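Local coordinates for protein benzoylformate Decarboxylase (Polynucleobacter necessarius, PDB 4K9Q) that binds thiamine diphosphate and a magnesium ion and probably catalyses the decarboxylation of benzoylformate, as a member of the thiamine diphosphate enzyme family, at residues Leu12-Val17 with Asp171-Val176; Gly255-Gln260 with Phe275-Trp280; Gln284-Pro287 with Thr291-Gln294. All blocks are in the same frame, centred on the assembly; numbering follows the deposited sequence. Where two conformers were deposited one is given.

In the fold
From the N terminus, interaction 1 comes first: it lays 171-176, part of the loop between strands 166-167 and 180-181, against the end of helix 4-15, closing a span of 153 residues. Interactions 2 and 3 follow in series, with no nesting or crossing, and both belong to the central domain. Interaction 2 brings 275-280, in the loop after strand 266-270, back to helix 254-260; interaction 3 closes a short loop into strand 291-296. Their centres are 12 Å apart and they touch: Glu-258 OE1 probably accepts a hydrogen bond from Gln-284 N at 3.1 Å, and Phe-275 packs on Leu-292. Interaction 1 lies well apart from both, its centre about 43 Å from each of theirs.

Interaction 1 (Leu12-Val17 with Asp171-Val176); sequences LRKLQV and DVARTV
This is a light van der Waals contact, without hydrogen bonds, in which the last turn of helix 4-15 rests on the irregular loop segment 171-176. Lys-14 meets Ala-173 and Leu-15 meets the backbone of Arg-174, burying about 100 Å² in all. Lys-14 sends CG out anti to its backbone N (chi1 178°), and this methylene lies 4.1 Å from CB of Ala-173. Lysine suits such a boundary, since its aliphatic root can pack while the chain, bent at chi2, carries the charge onward. Ala-173 offers a compact methyl, which also meets Leu-11 of the same helix. Leu-15 reaches across with one branch: CD2 stands 4.1 Å from the carbonyl O of Arg-174, while the leucine also packs on Tyr-143 of helix 135-147. CB of Arg-174 points away from the helix, and NH1 bonds to the O of Ser-303 of the second subunit, so the segment links this helix end to the subunit interface. At that end the chain reverses with Gln-16 at positive phi (63°). Val-17 N bonds to Leu-12 O and Gln-16 N to Arg-13 O, each at 3.0 Å: a Schellman motif that ends the first helix of the N-terminal TPP-binding domain.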
ATOM      1  N   LEU A  12      29.321  -1.500  -7.853  1.00 12.48           N
ATOM      2  CA  LEU A  12      29.214  -0.064  -7.671  1.00 12.10           C
ATOM      3  C   LEU A  12      30.393   0.645  -8.331  1.00 14.38           C
ATOM      4  O   LEU A  12      30.232   1.712  -8.909  1.00 13.86           O
ATOM      5  CB  LEU A  12      29.088   0.276  -6.182  1.00 12.64           C
ATOM      6  CG  LEU A  12      27.755  -0.162  -5.563  1.00 14.09           C
ATOM      7  CD1 LEU A  12      27.761   0.071  -4.059  1.00 13.29           C
ATOM      8  CD2 LEU A  12      26.572   0.556  -6.228  1.00 16.39           C
ATOM      9  N   ARG A  13      31.577   0.034  -8.274  1.00 13.15           N
ATOM     10  CA  ARG A  13      32.729   0.576  -8.994  1.00 14.45           C
ATOM     11  C   ARG A  13      32.465   0.627 -10.491  1.00 15.03           C
ATOM     12  O   ARG A  13      32.732   1.638 -11.141  1.00 16.92           O
ATOM     13  CB  ARG A  13      33.973  -0.276  -8.744  1.00 14.20           C
ATOM     14  CG  ARG A  13      34.580  -0.054  -7.391  1.00 15.02           C
ATOM     15  CD  ARG A  13      35.848  -0.887  -7.218  1.00 17.73           C
ATOM     16  NE  ARG A  13      36.339  -0.719  -5.863  1.00 16.10           N
ATOM     17  CZ  ARG A  13      36.083  -1.557  -4.872  1.00 16.80           C
ATOM     18  NH1 ARG A  13      35.363  -2.651  -5.088  1.00 20.47           N
ATOM     19  NH2 ARG A  13      36.553  -1.297  -3.664  1.00 19.55           N
ATOM     20  N   LYS A  14      31.944  -0.470 -11.034  1.00 16.41           N
ATOM     21  CA  LYS A  14      31.633  -0.554 -12.451  1.00 17.07           C
ATOM     22  C   LYS A  14      30.599   0.498 -12.863  1.00 17.82           C
ATOM     23  O   LYS A  14      30.723   1.117 -13.923  1.00 18.59           O
ATOM     24  CB  LYS A  14      31.144  -1.967 -12.789  1.00 18.48           C
ATOM     25  CG  LYS A  14      30.735  -2.172 -14.235  1.00 25.01           C
ATOM     26  CD  LYS A  14      31.899  -1.964 -15.178  1.00 26.84           C
ATOM     27  CE  LYS A  14      31.542  -2.435 -16.583  1.00 37.05           C
ATOM     28  NZ  LYS A  14      32.706  -2.305 -17.507  1.00 42.65           N
ATOM     29  N   LEU A  15      29.589   0.701 -12.017  1.00 16.17           N
ATOM     30  CA  LEU A  15      28.551   1.701 -12.267  1.00 15.23           C
ATOM     31  C   LEU A  15      29.015   3.129 -12.001  1.00 16.05           C
ATOM     32  O   LEU A  15      28.307   4.084 -12.338  1.00 19.10           O
ATOM     33  CB  LEU A  15      27.305   1.395 -11.424  1.00 12.89           C
ATOM     34  CG  LEU A  15      26.622   0.071 -11.789  1.00 14.79           C
ATOM     35  CD1 LEU A  15      25.521  -0.303 -10.796  1.00 15.64           C
ATOM     36  CD2 LEU A  15      26.070   0.102 -13.223  1.00 19.74           C
ATOM     37  N   GLN A  16      30.194   3.258 -11.390  1.00 15.20           N
ATOM     38  CA  GLN A  16      30.764   4.546 -11.008  1.00 18.38           C
ATOM     39  C   GLN A  16      29.922   5.290  -9.969  1.00 17.05           C
ATOM     40  O   GLN A  16      29.801   6.518 -10.003  1.00 18.81           O
ATOM     41  CB  GLN A  16      31.032   5.406 -12.240  1.00 21.96           C
ATOM     42  CG  GLN A  16      31.958   4.705 -13.242  1.00 25.67           C
ATOM     43  CD  GLN A  16      32.276   5.566 -14.446  1.00 38.97           C
ATOM     44  OE1 GLN A  16      32.445   6.779 -14.328  1.00 43.26           O
ATOM     45  NE2 GLN A  16      32.349   4.942 -15.616  1.00 43.24           N
ATOM     46  N   VAL A  17      29.349   4.524  -9.049  1.00 14.37           N
ATOM     47  CA  VAL A  17      28.597   5.079  -7.929  1.00 13.04           C
ATOM     48  C   VAL A  17      29.404   4.770  -6.672  1.00 13.39           C
ATOM     49  O   VAL A  17      29.266   3.697  -6.083  1.00 13.21           O
ATOM     50  CB  VAL A  17      27.188   4.453  -7.869  1.00 12.97           C
ATOM     51  CG1 VAL A  17      26.407   4.951  -6.651  1.00 13.68           C
ATOM     52  CG2 VAL A  17      26.428   4.773  -9.164  1.00 15.76           C
ATOM     53  N   ASP A 171      27.902 -12.155 -13.048  1.00 34.94           N
ATOM     54  CA  ASP A 171      28.051 -10.830 -13.628  1.00 35.78           C
ATOM     55  C   ASP A 171      26.667 -10.212 -13.776  1.00 25.64           C
ATOM     56  O   ASP A 171      25.896 -10.622 -14.643  1.00 33.38           O
ATOM     57  CB  ASP A 171      28.734 -10.935 -14.995  1.00 34.16           C
ATOM     58  CG  ASP A 171      29.109  -9.583 -15.567  0.47 33.15           C
ATOM     59  OD1 ASP A 171      29.504  -8.692 -14.786  0.54 36.33           O
ATOM     60  OD2 ASP A 171      29.012  -9.411 -16.801  0.40 35.99           O
ATOM     61  N   VAL A 172      26.336  -9.245 -12.922  1.00 22.91           N
ATOM     62  CA  VAL A 172      25.006  -8.648 -12.994  1.00 19.31           C
ATOM     63  C   VAL A 172      25.001  -7.278 -13.654  1.00 17.75           C
ATOM     64  O   VAL A 172      23.933  -6.736 -13.925  1.00 18.22           O
ATOM     65  CB  VAL A 172      24.305  -8.550 -11.610  1.00 18.52           C
ATOM     66  CG1 VAL A 172      24.238  -9.917 -10.940  1.00 21.70           C
ATOM     67  CG2 VAL A 172      24.994  -7.528 -10.724  1.00 18.99           C
ATOM     68  N   ALA A 173      26.176  -6.718 -13.925  1.00 15.52           N
ATOM     69  CA  ALA A 173      26.237  -5.373 -14.492  1.00 15.89           C
ATOM     70  C   ALA A 173      25.556  -5.257 -15.858  1.00 16.36           C
ATOM     71  O   ALA A 173      25.756  -6.097 -16.740  1.00 15.67           O
ATOM     72  CB  ALA A 173      27.677  -4.880 -14.576  1.00 20.43           C
ATOM     73  N   ARG A 174      24.776  -4.189 -16.014  1.00 16.40           N
ATOM     74  CA  ARG A 174      24.039  -3.890 -17.240  1.00 14.92           C
ATOM     75  C   ARG A 174      24.119  -2.389 -17.481  1.00 15.12           C
ATOM     76  O   ARG A 174      24.588  -1.645 -16.612  1.00 13.76           O
ATOM     77  CB  ARG A 174      22.573  -4.302 -17.093  1.00 11.52           C
ATOM     78  CG  ARG A 174      22.355  -5.811 -16.983  1.00 14.90           C
ATOM     79  CD  ARG A 174      20.863  -6.151 -16.926  1.00 14.44           C
ATOM     80  NE  ARG A 174      20.231  -5.909 -15.624  1.00 13.23           N
ATOM     81  CZ  ARG A 174      19.275  -5.011 -15.406  1.00 13.34           C
ATOM     82  NH1 ARG A 174      18.725  -4.907 -14.198  1.00 14.95           N
ATOM     83  NH2 ARG A 174      18.861  -4.215 -16.388  1.00 13.82           N
ATOM     84  N   THR A 175      23.677  -1.939 -18.655  1.00 13.69           N
ATOM     85  CA  THR A 175      23.496  -0.511 -18.894  1.00 14.05           C
ATOM     86  C   THR A 175      22.077  -0.217 -19.383  1.00 12.88           C
ATOM     87  O   THR A 175      21.391  -1.100 -19.907  1.00 12.66           O
ATOM     88  CB  THR A 175      24.518   0.071 -19.900  1.00 18.64           C
ATOM     89  OG1 THR A 175      24.235  -0.421 -21.213  1.00 18.32           O
ATOM     90  CG2 THR A 175      25.945  -0.301 -19.514  1.00 18.36           C
ATOM     91  N   VAL A 176      21.647   1.028 -19.203  1.00 14.05           N
ATOM     92  CA  VAL A 176      20.300   1.444 -19.583  1.00 14.27           C
ATOM     93  C   VAL A 176      20.353   2.798 -20.270  1.00 13.57           C
ATOM     94  O   VAL A 176      21.363   3.504 -20.212  1.00 14.91           O
ATOM     95  CB  VAL A 176      19.364   1.556 -18.353  1.00 14.21           C
ATOM     96  CG1 VAL A 176      19.214   0.210 -17.664  1.00 14.95           C
ATOM     97  CG2 VAL A 176      19.877   2.622 -17.363  1.00 14.43           C
TER

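Interaction 2 (Gly255-Gln260 with Phe275-Trp280); sequences GSLEKQ and FRYYPW
The hydroxyl OG of Ser-256, just before the Leu-257 that packs on Phe-275 and Tyr-277, is gripped by two groups, the OG1 of Thr-251 and the O of Gly-253. Both bonds tie the first turn of helix 254-260 to the loop leading into it. The helix lies on the long crossover from edge strand 246-249, past 228-230 and 201-204, to strand 266-270 in the Rossmann-like central domain, and 275-280 is in the loop beyond that last strand. Leucine suits the buried helix face: its apolar chain is long enough for one methyl, CD1, to reach both rings. With CG anti to the backbone N (chi1 -170°), Leu-257 crosses the Phe-275 side chain at about a right angle. CD1 of Leu-257 also lies 4.2 Å from CE1 of Tyr-277. CB of Phe-275 stands 3.7 Å above the plane of the Tyr-277 ring, offset toward its rim. Beyond the contact, Met-103 of the third subunit packs on Tyr-277, so the loop is held between its own helix and a neighbouring chain. The central touch is a CH-pi contact: CD1 of Leu-257 sits over one face of the Phe-275 ring, 4.1 Å from its centroid and 14° off the normal.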
ATOM      1  N   GLY A 255      -5.486  32.346 -11.499  1.00 16.43           N
ATOM      2  CA  GLY A 255      -5.885  33.627 -12.056  1.00 14.25           C
ATOM      3  C   GLY A 255      -4.743  34.605 -12.266  1.00 16.72           C
ATOM      4  O   GLY A 255      -4.793  35.432 -13.181  1.00 18.21           O
ATOM      5  N   SER A 256      -3.717  34.538 -11.421  1.00 13.56           N
ATOM      6  CA  SER A 256      -2.591  35.459 -11.552  1.00 14.91           C
ATOM      7  C   SER A 256      -1.685  35.067 -12.721  1.00 15.10           C
ATOM      8  O   SER A 256      -1.244  35.923 -13.489  1.00 15.25           O
ATOM      9  CB  SER A 256      -1.784  35.562 -10.250  1.00 14.09           C
ATOM     10  OG  SER A 256      -1.208  34.314  -9.891  1.00 17.62           O
ATOM     11  N   LEU A 257      -1.416  33.773 -12.867  1.00 13.78           N
ATOM     12  CA  LEU A 257      -0.614  33.305 -13.993  1.00 13.54           C
ATOM     13  C   LEU A 257      -1.348  33.638 -15.302  1.00 15.78           C
ATOM     14  O   LEU A 257      -0.751  34.173 -16.239  1.00 15.92           O
ATOM     15  CB  LEU A 257      -0.328  31.797 -13.874  1.00 12.31           C
ATOM     16  CG  LEU A 257       0.699  31.204 -14.846  1.00 11.90           C
ATOM     17  CD1 LEU A 257       1.237  29.893 -14.290  1.00 17.01           C
ATOM     18  CD2 LEU A 257       0.094  31.003 -16.243  1.00 13.04           C
ATOM     19  N   GLU A 258      -2.646  33.334 -15.348  1.00 13.56           N
ATOM     20  CA  GLU A 258      -3.480  33.644 -16.509  1.00 14.56           C
ATOM     21  C   GLU A 258      -3.302  35.097 -16.947  1.00 15.73           C
ATOM     22  O   GLU A 258      -3.109  35.379 -18.123  1.00 16.25           O
ATOM     23  CB  GLU A 258      -4.961  33.393 -16.193  1.00 18.56           C
ATOM     24  CG  GLU A 258      -5.906  33.756 -17.344  1.00 21.85           C
ATOM     25  CD  GLU A 258      -7.310  34.120 -16.871  0.50 23.97           C
ATOM     26  OE1 GLU A 258      -7.629  33.918 -15.674  0.80 23.37           O
ATOM     27  OE2 GLU A 258      -8.103  34.610 -17.707  0.40 23.06           O
ATOM     28  N   LYS A 259      -3.364  36.022 -15.997  1.00 15.57           N
ATOM     29  CA  LYS A 259      -3.277  37.436 -16.337  1.00 15.16           C
ATOM     30  C   LYS A 259      -1.920  37.787 -16.933  1.00 18.64           C
ATOM     31  O   LYS A 259      -1.820  38.638 -17.821  1.00 18.16           O
ATOM     32  CB  LYS A 259      -3.579  38.305 -15.111  1.00 20.76           C
ATOM     33  CG  LYS A 259      -5.064  38.325 -14.752  1.00 26.59           C
ATOM     34  CD  LYS A 259      -5.336  39.146 -13.499  1.00 35.89           C
ATOM     35  CE  LYS A 259      -6.800  39.039 -13.084  1.00 42.03           C
ATOM     36  NZ  LYS A 259      -7.715  39.500 -14.168  1.00 40.47           N
ATOM     37  N   GLN A 260      -0.875  37.117 -16.461  1.00 17.50           N
ATOM     38  CA  GLN A 260       0.469  37.406 -16.942  1.00 18.22           C
ATOM     39  C   GLN A 260       0.711  36.978 -18.382  1.00 17.65           C
ATOM     40  O   GLN A 260       1.562  37.552 -19.063  1.00 17.86           O
ATOM     41  CB  GLN A 260       1.524  36.777 -16.034  1.00 17.47           C
ATOM     42  CG  GLN A 260       1.558  37.359 -14.639  1.00 17.26           C
ATOM     43  CD  GLN A 260       2.647  36.736 -13.795  1.00 19.62           C
ATOM     44  OE1 GLN A 260       2.548  35.572 -13.393  1.00 16.04           O
ATOM     45  NE2 GLN A 260       3.709  37.499 -13.540  1.00 21.35           N
ATOM     46  N   PHE A 275      -0.093  23.255 -14.115  1.00 11.80           N
ATOM     47  CA  PHE A 275       1.047  24.076 -13.711  1.00 12.03           C
ATOM     48  C   PHE A 275       1.290  23.848 -12.224  1.00 13.36           C
ATOM     49  O   PHE A 275       0.393  23.388 -11.505  1.00 12.05           O
ATOM     50  CB  PHE A 275       0.740  25.570 -13.885  1.00 11.23           C
ATOM     51  CG  PHE A 275       0.808  26.055 -15.297  1.00 11.24           C
ATOM     52  CD1 PHE A 275       2.029  26.155 -15.948  1.00 11.70           C
ATOM     53  CD2 PHE A 275      -0.350  26.440 -15.965  1.00 11.67           C
ATOM     54  CE1 PHE A 275       2.106  26.625 -17.245  1.00 11.16           C
ATOM     55  CE2 PHE A 275      -0.285  26.909 -17.271  1.00 12.54           C
ATOM     56  CZ  PHE A 275       0.941  27.000 -17.911  1.00 15.15           C
ATOM     57  N   ARG A 276       2.480  24.220 -11.754  1.00 11.81           N
ATOM     58  CA  ARG A 276       2.829  24.059 -10.345  1.00 11.76           C
ATOM     59  C   ARG A 276       2.279  25.232  -9.534  1.00 11.72           C
ATOM     60  O   ARG A 276       3.022  26.107  -9.064  1.00 12.53           O
ATOM     61  CB  ARG A 276       4.345  23.900 -10.181  1.00 12.45           C
ATOM     62  CG  ARG A 276       4.787  23.564  -8.766  1.00 13.44           C
ATOM     63  CD  ARG A 276       6.270  23.268  -8.757  1.00 11.36           C
ATOM     64  NE  ARG A 276       6.542  21.956  -9.338  1.00 13.99           N
ATOM     65  CZ  ARG A 276       7.741  21.577  -9.771  1.00 13.76           C
ATOM     66  NH1 ARG A 276       8.765  22.417  -9.694  1.00 14.40           N
ATOM     67  NH2 ARG A 276       7.910  20.364 -10.280  1.00 16.62           N
ATOM     68  N   TYR A 277       0.959  25.243  -9.383  1.00 14.13           N
ATOM     69  CA  TYR A 277       0.281  26.283  -8.618  1.00 10.88           C
ATOM     70  C   TYR A 277       0.519  26.109  -7.123  1.00 12.11           C
ATOM     71  O   TYR A 277       0.903  25.039  -6.662  1.00 13.30           O
ATOM     72  CB  TYR A 277      -1.218  26.223  -8.872  1.00 11.73           C
ATOM     73  CG  TYR A 277      -1.663  26.464 -10.296  1.00 10.47           C
ATOM     74  CD1 TYR A 277      -1.405  27.668 -10.938  1.00 13.26           C
ATOM     75  CD2 TYR A 277      -2.411  25.500 -10.979  1.00 14.57           C
ATOM     76  CE1 TYR A 277      -1.856  27.893 -12.237  1.00 13.48           C
ATOM     77  CE2 TYR A 277      -2.865  25.723 -12.274  1.00 15.31           C
ATOM     78  CZ  TYR A 277      -2.588  26.922 -12.892  1.00 15.73           C
ATOM     79  OH  TYR A 277      -3.048  27.152 -14.172  1.00 14.97           O
ATOM     80  N   TYR A 278       0.263  27.162  -6.357  1.00 11.14           N
ATOM     81  CA  TYR A 278       0.413  27.066  -4.909  1.00 15.50           C
ATOM     82  C   TYR A 278      -0.790  27.692  -4.190  1.00 12.16           C
ATOM     83  O   TYR A 278      -1.653  26.965  -3.693  1.00 13.49           O
ATOM     84  CB  TYR A 278       1.755  27.663  -4.457  1.00 16.20           C
ATOM     85  CG  TYR A 278       2.018  27.566  -2.971  1.00 22.79           C
ATOM     86  CD1 TYR A 278       1.341  26.638  -2.180  1.00 23.55           C
ATOM     87  CD2 TYR A 278       2.939  28.401  -2.361  1.00 26.77           C
ATOM     88  CE1 TYR A 278       1.576  26.555  -0.815  1.00 29.12           C
ATOM     89  CE2 TYR A 278       3.189  28.321  -1.000  1.00 27.15           C
ATOM     90  CZ  TYR A 278       2.502  27.398  -0.234  1.00 24.93           C
ATOM     91  OH  TYR A 278       2.748  27.319   1.124  0.85 31.62           O
ATOM     92  N   PRO A 279      -0.880  29.032  -4.157  1.00 13.46           N
ATOM     93  CA  PRO A 279      -2.071  29.643  -3.563  1.00 14.40           C
ATOM     94  C   PRO A 279      -3.284  29.421  -4.447  1.00 14.75           C
ATOM     95  O   PRO A 279      -3.140  29.275  -5.664  1.00 13.74           O
ATOM     96  CB  PRO A 279      -1.722  31.134  -3.550  1.00 15.67           C
ATOM     97  CG  PRO A 279      -0.812  31.299  -4.712  1.00 13.95           C
ATOM     98  CD  PRO A 279       0.019  30.044  -4.744  1.00 14.57           C
ATOM     99  N   TRP A 280      -4.463  29.388  -3.834  1.00 16.81           N
ATOM    100  CA  TRP A 280      -5.703  29.341  -4.588  1.00 16.22           C
ATOM    101  C   TRP A 280      -6.093  30.756  -5.012  1.00 16.17           C
ATOM    102  O   TRP A 280      -6.369  31.614  -4.170  1.00 18.63           O
ATOM    103  CB  TRP A 280      -6.818  28.682  -3.765  1.00 18.73           C
ATOM    104  CG  TRP A 280      -8.181  28.871  -4.344  1.00 17.70           C
ATOM    105  CD1 TRP A 280      -9.209  29.615  -3.815  1.00 20.41           C
ATOM    106  CD2 TRP A 280      -8.672  28.334  -5.578  1.00 17.83           C
ATOM    107  NE1 TRP A 280     -10.307  29.555  -4.641  1.00 22.76           N
ATOM    108  CE2 TRP A 280     -10.004  28.776  -5.729  1.00 20.23           C
ATOM    109  CE3 TRP A 280      -8.118  27.510  -6.567  1.00 17.90           C
ATOM    110  CZ2 TRP A 280     -10.784  28.427  -6.828  1.00 21.95           C
ATOM    111  CZ3 TRP A 280      -8.894  27.168  -7.657  1.00 18.80           C
ATOM    112  CH2 TRP A 280     -10.212  27.625  -7.779  1.00 23.62           C
TER

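Interaction 3 (Gln284-Pro287 with Thr291-Gln294); sequences QFIP and TLLQ
A short loop bends into strand 291-296 of the parallel sheet in the central domain, and there Ile-286 packs onto Thr-291 and Leu-292. Only three residues separate the two segments, yet no hydrogen bond joins them; the closure is apolar and buries about 124 Å². Ile-286 does the work with both of its branches. Its CG1 lies between the backbone N and the carbonyl carbon (chi1 57°), a sterically demanding placement that sends the longer branch to the strand backbone. There CD1 of Ile-286 comes to 3.7 Å from CA of Thr-291 and 4.1 Å from CB of Leu-292, so the methyl lies against the start of the strand. The shorter branch works separately: CG2 of Ile-286 stands 3.9 Å from CD1 of Leu-292. A beta-branched residue fits here because its two arms, leaving a single CB, can reach a backbone and a side chain together. Leu-292 answers by pointing toward the loop, with CG anti to its backbone N (chi1 180°). Thr-291 offers its backbone to Ile-286 and turns CB away; its hydroxyl OG1 is bonded to NH2 of Arg-193 instead, which suits a polar residue at the exposed beginning of a strand. Within the loop, the O of Pro-287 is held by the hydroxyl OG of Ser-290.

The strand itself is an inner one. Thr-291 and Leu-293 share backbone hydrogen bonds with strand 266-270 and the residue just before it, while Leu-292 bonds to Asp-309 of strand 309-312. Leu-292 also packs on Ile-267 and Val-269 of the adjoining strand, whereas Leu-293 packs against Phe-190 and Ile-194 of helix 184-196.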
ATOM      1  N   GLN A 284      -9.110  31.332 -14.916  1.00 17.62           N
ATOM      2  CA  GLN A 284      -9.009  30.371 -16.008  0.50 21.08           C
ATOM      3  C   GLN A 284      -7.558  29.932 -16.154  1.00 17.57           C
ATOM      4  O   GLN A 284      -6.645  30.722 -15.931  1.00 16.71           O
ATOM      5  CB  GLN A 284      -9.483  31.003 -17.318  0.50 24.02           C
ATOM      6  CG  GLN A 284     -10.909  31.529 -17.279  0.50 27.14           C
ATOM      7  CD  GLN A 284     -11.325  32.171 -18.588  0.50 28.36           C
ATOM      8  OE1 GLN A 284     -12.225  31.682 -19.272  0.50 31.61           O
ATOM      9  NE2 GLN A 284     -10.672  33.274 -18.942  0.50 30.37           N
ATOM     10  N   PHE A 285      -7.339  28.678 -16.536  1.00 16.46           N
ATOM     11  CA  PHE A 285      -5.961  28.181 -16.649  1.00 17.34           C
ATOM     12  C   PHE A 285      -5.144  28.961 -17.685  1.00 15.47           C
ATOM     13  O   PHE A 285      -3.986  29.282 -17.452  1.00 16.69           O
ATOM     14  CB  PHE A 285      -5.932  26.682 -16.966  1.00 15.28           C
ATOM     15  CG  PHE A 285      -6.684  25.843 -15.979  1.00 14.89           C
ATOM     16  CD1 PHE A 285      -6.323  25.826 -14.644  1.00 15.35           C
ATOM     17  CD2 PHE A 285      -7.755  25.064 -16.386  1.00 16.05           C
ATOM     18  CE1 PHE A 285      -7.025  25.054 -13.734  1.00 13.58           C
ATOM     19  CE2 PHE A 285      -8.452  24.293 -15.475  1.00 15.75           C
ATOM     20  CZ  PHE A 285      -8.080  24.281 -14.153  1.00 15.26           C
ATOM     21  N   ILE A 286      -5.744  29.243 -18.839  1.00 14.72           N
ATOM     22  CA  ILE A 286      -5.086  30.043 -19.864  1.00 18.81           C
ATOM     23  C   ILE A 286      -6.102  31.017 -20.436  1.00 19.78           C
ATOM     24  O   ILE A 286      -7.305  30.797 -20.298  1.00 19.56           O
ATOM     25  CB  ILE A 286      -4.493  29.162 -20.996  1.00 17.58           C
ATOM     26  CG1 ILE A 286      -5.574  28.290 -21.636  1.00 17.37           C
ATOM     27  CG2 ILE A 286      -3.341  28.289 -20.466  1.00 14.27           C
ATOM     28  CD1 ILE A 286      -5.069  27.479 -22.817  1.00 16.09           C
ATOM     29  N   PRO A 287      -5.625  32.100 -21.067  1.00 19.09           N
ATOM     30  CA  PRO A 287      -6.544  33.140 -21.554  1.00 21.06           C
ATOM     31  C   PRO A 287      -7.589  32.589 -22.511  1.00 26.83           C
ATOM     32  O   PRO A 287      -7.291  31.710 -23.326  1.00 20.04           O
ATOM     33  CB  PRO A 287      -5.616  34.108 -22.289  1.00 22.88           C
ATOM     34  CG  PRO A 287      -4.283  33.907 -21.660  1.00 22.19           C
ATOM     35  CD  PRO A 287      -4.220  32.434 -21.347  1.00 17.98           C
ATOM     36  N   THR A 291      -4.729  28.338 -26.643  1.00 14.37           N
ATOM     37  CA  THR A 291      -4.599  26.893 -26.466  1.00 14.22           C
ATOM     38  C   THR A 291      -3.178  26.654 -25.983  1.00 15.39           C
ATOM     39  O   THR A 291      -2.335  27.552 -26.064  1.00 15.60           O
ATOM     40  CB  THR A 291      -4.854  26.101 -27.759  1.00 18.36           C
ATOM     41  OG1 THR A 291      -3.836  26.400 -28.722  1.00 18.27           O
ATOM     42  CG2 THR A 291      -6.233  26.445 -28.336  1.00 19.87           C
ATOM     43  N   LEU A 292      -2.912  25.457 -25.476  1.00 13.67           N
ATOM     44  CA  LEU A 292      -1.622  25.171 -24.854  1.00 13.42           C
ATOM     45  C   LEU A 292      -1.001  23.865 -25.346  1.00 12.62           C
ATOM     46  O   LEU A 292      -1.705  22.871 -25.561  1.00 13.01           O
ATOM     47  CB  LEU A 292      -1.782  25.146 -23.326  1.00 12.74           C
ATOM     48  CG  LEU A 292      -0.556  24.857 -22.451  1.00 10.86           C
ATOM     49  CD1 LEU A 292      -0.635  25.612 -21.108  1.00 12.60           C
ATOM     50  CD2 LEU A 292      -0.425  23.360 -22.220  1.00 10.85           C
ATOM     51  N   LEU A 293       0.324  23.882 -25.511  1.00 13.60           N
ATOM     52  CA  LEU A 293       1.094  22.666 -25.762  1.00 12.80           C
ATOM     53  C   LEU A 293       1.989  22.427 -24.551  1.00 13.96           C
ATOM     54  O   LEU A 293       2.493  23.387 -23.960  1.00 13.98           O
ATOM     55  CB  LEU A 293       1.974  22.819 -27.005  1.00 11.80           C
ATOM     56  CG  LEU A 293       1.250  23.231 -28.287  1.00 14.23           C
ATOM     57  CD1 LEU A 293       2.242  23.444 -29.414  1.00 16.98           C
ATOM     58  CD2 LEU A 293       0.228  22.183 -28.661  1.00 15.21           C
ATOM     59  N   GLN A 294       2.185  21.156 -24.193  1.00 11.83           N
ATOM     60  CA  GLN A 294       3.056  20.783 -23.071  1.00 11.82           C
ATOM     61  C   GLN A 294       4.036  19.675 -23.466  1.00 10.86           C
ATOM     62  O   GLN A 294       3.636  18.691 -24.078  1.00 13.63           O
ATOM     63  CB  GLN A 294       2.221  20.281 -21.882  1.00 12.88           C
ATOM     64  CG  GLN A 294       3.079  19.939 -20.652  1.00 13.39           C
ATOM     65  CD  GLN A 294       2.305  19.239 -19.548  1.00 12.05           C
ATOM     66  OE1 GLN A 294       1.171  18.807 -19.746  1.00 14.45           O
ATOM     67  NE2 GLN A 294       2.917  19.139 -18.369  1.00 14.04           N
TER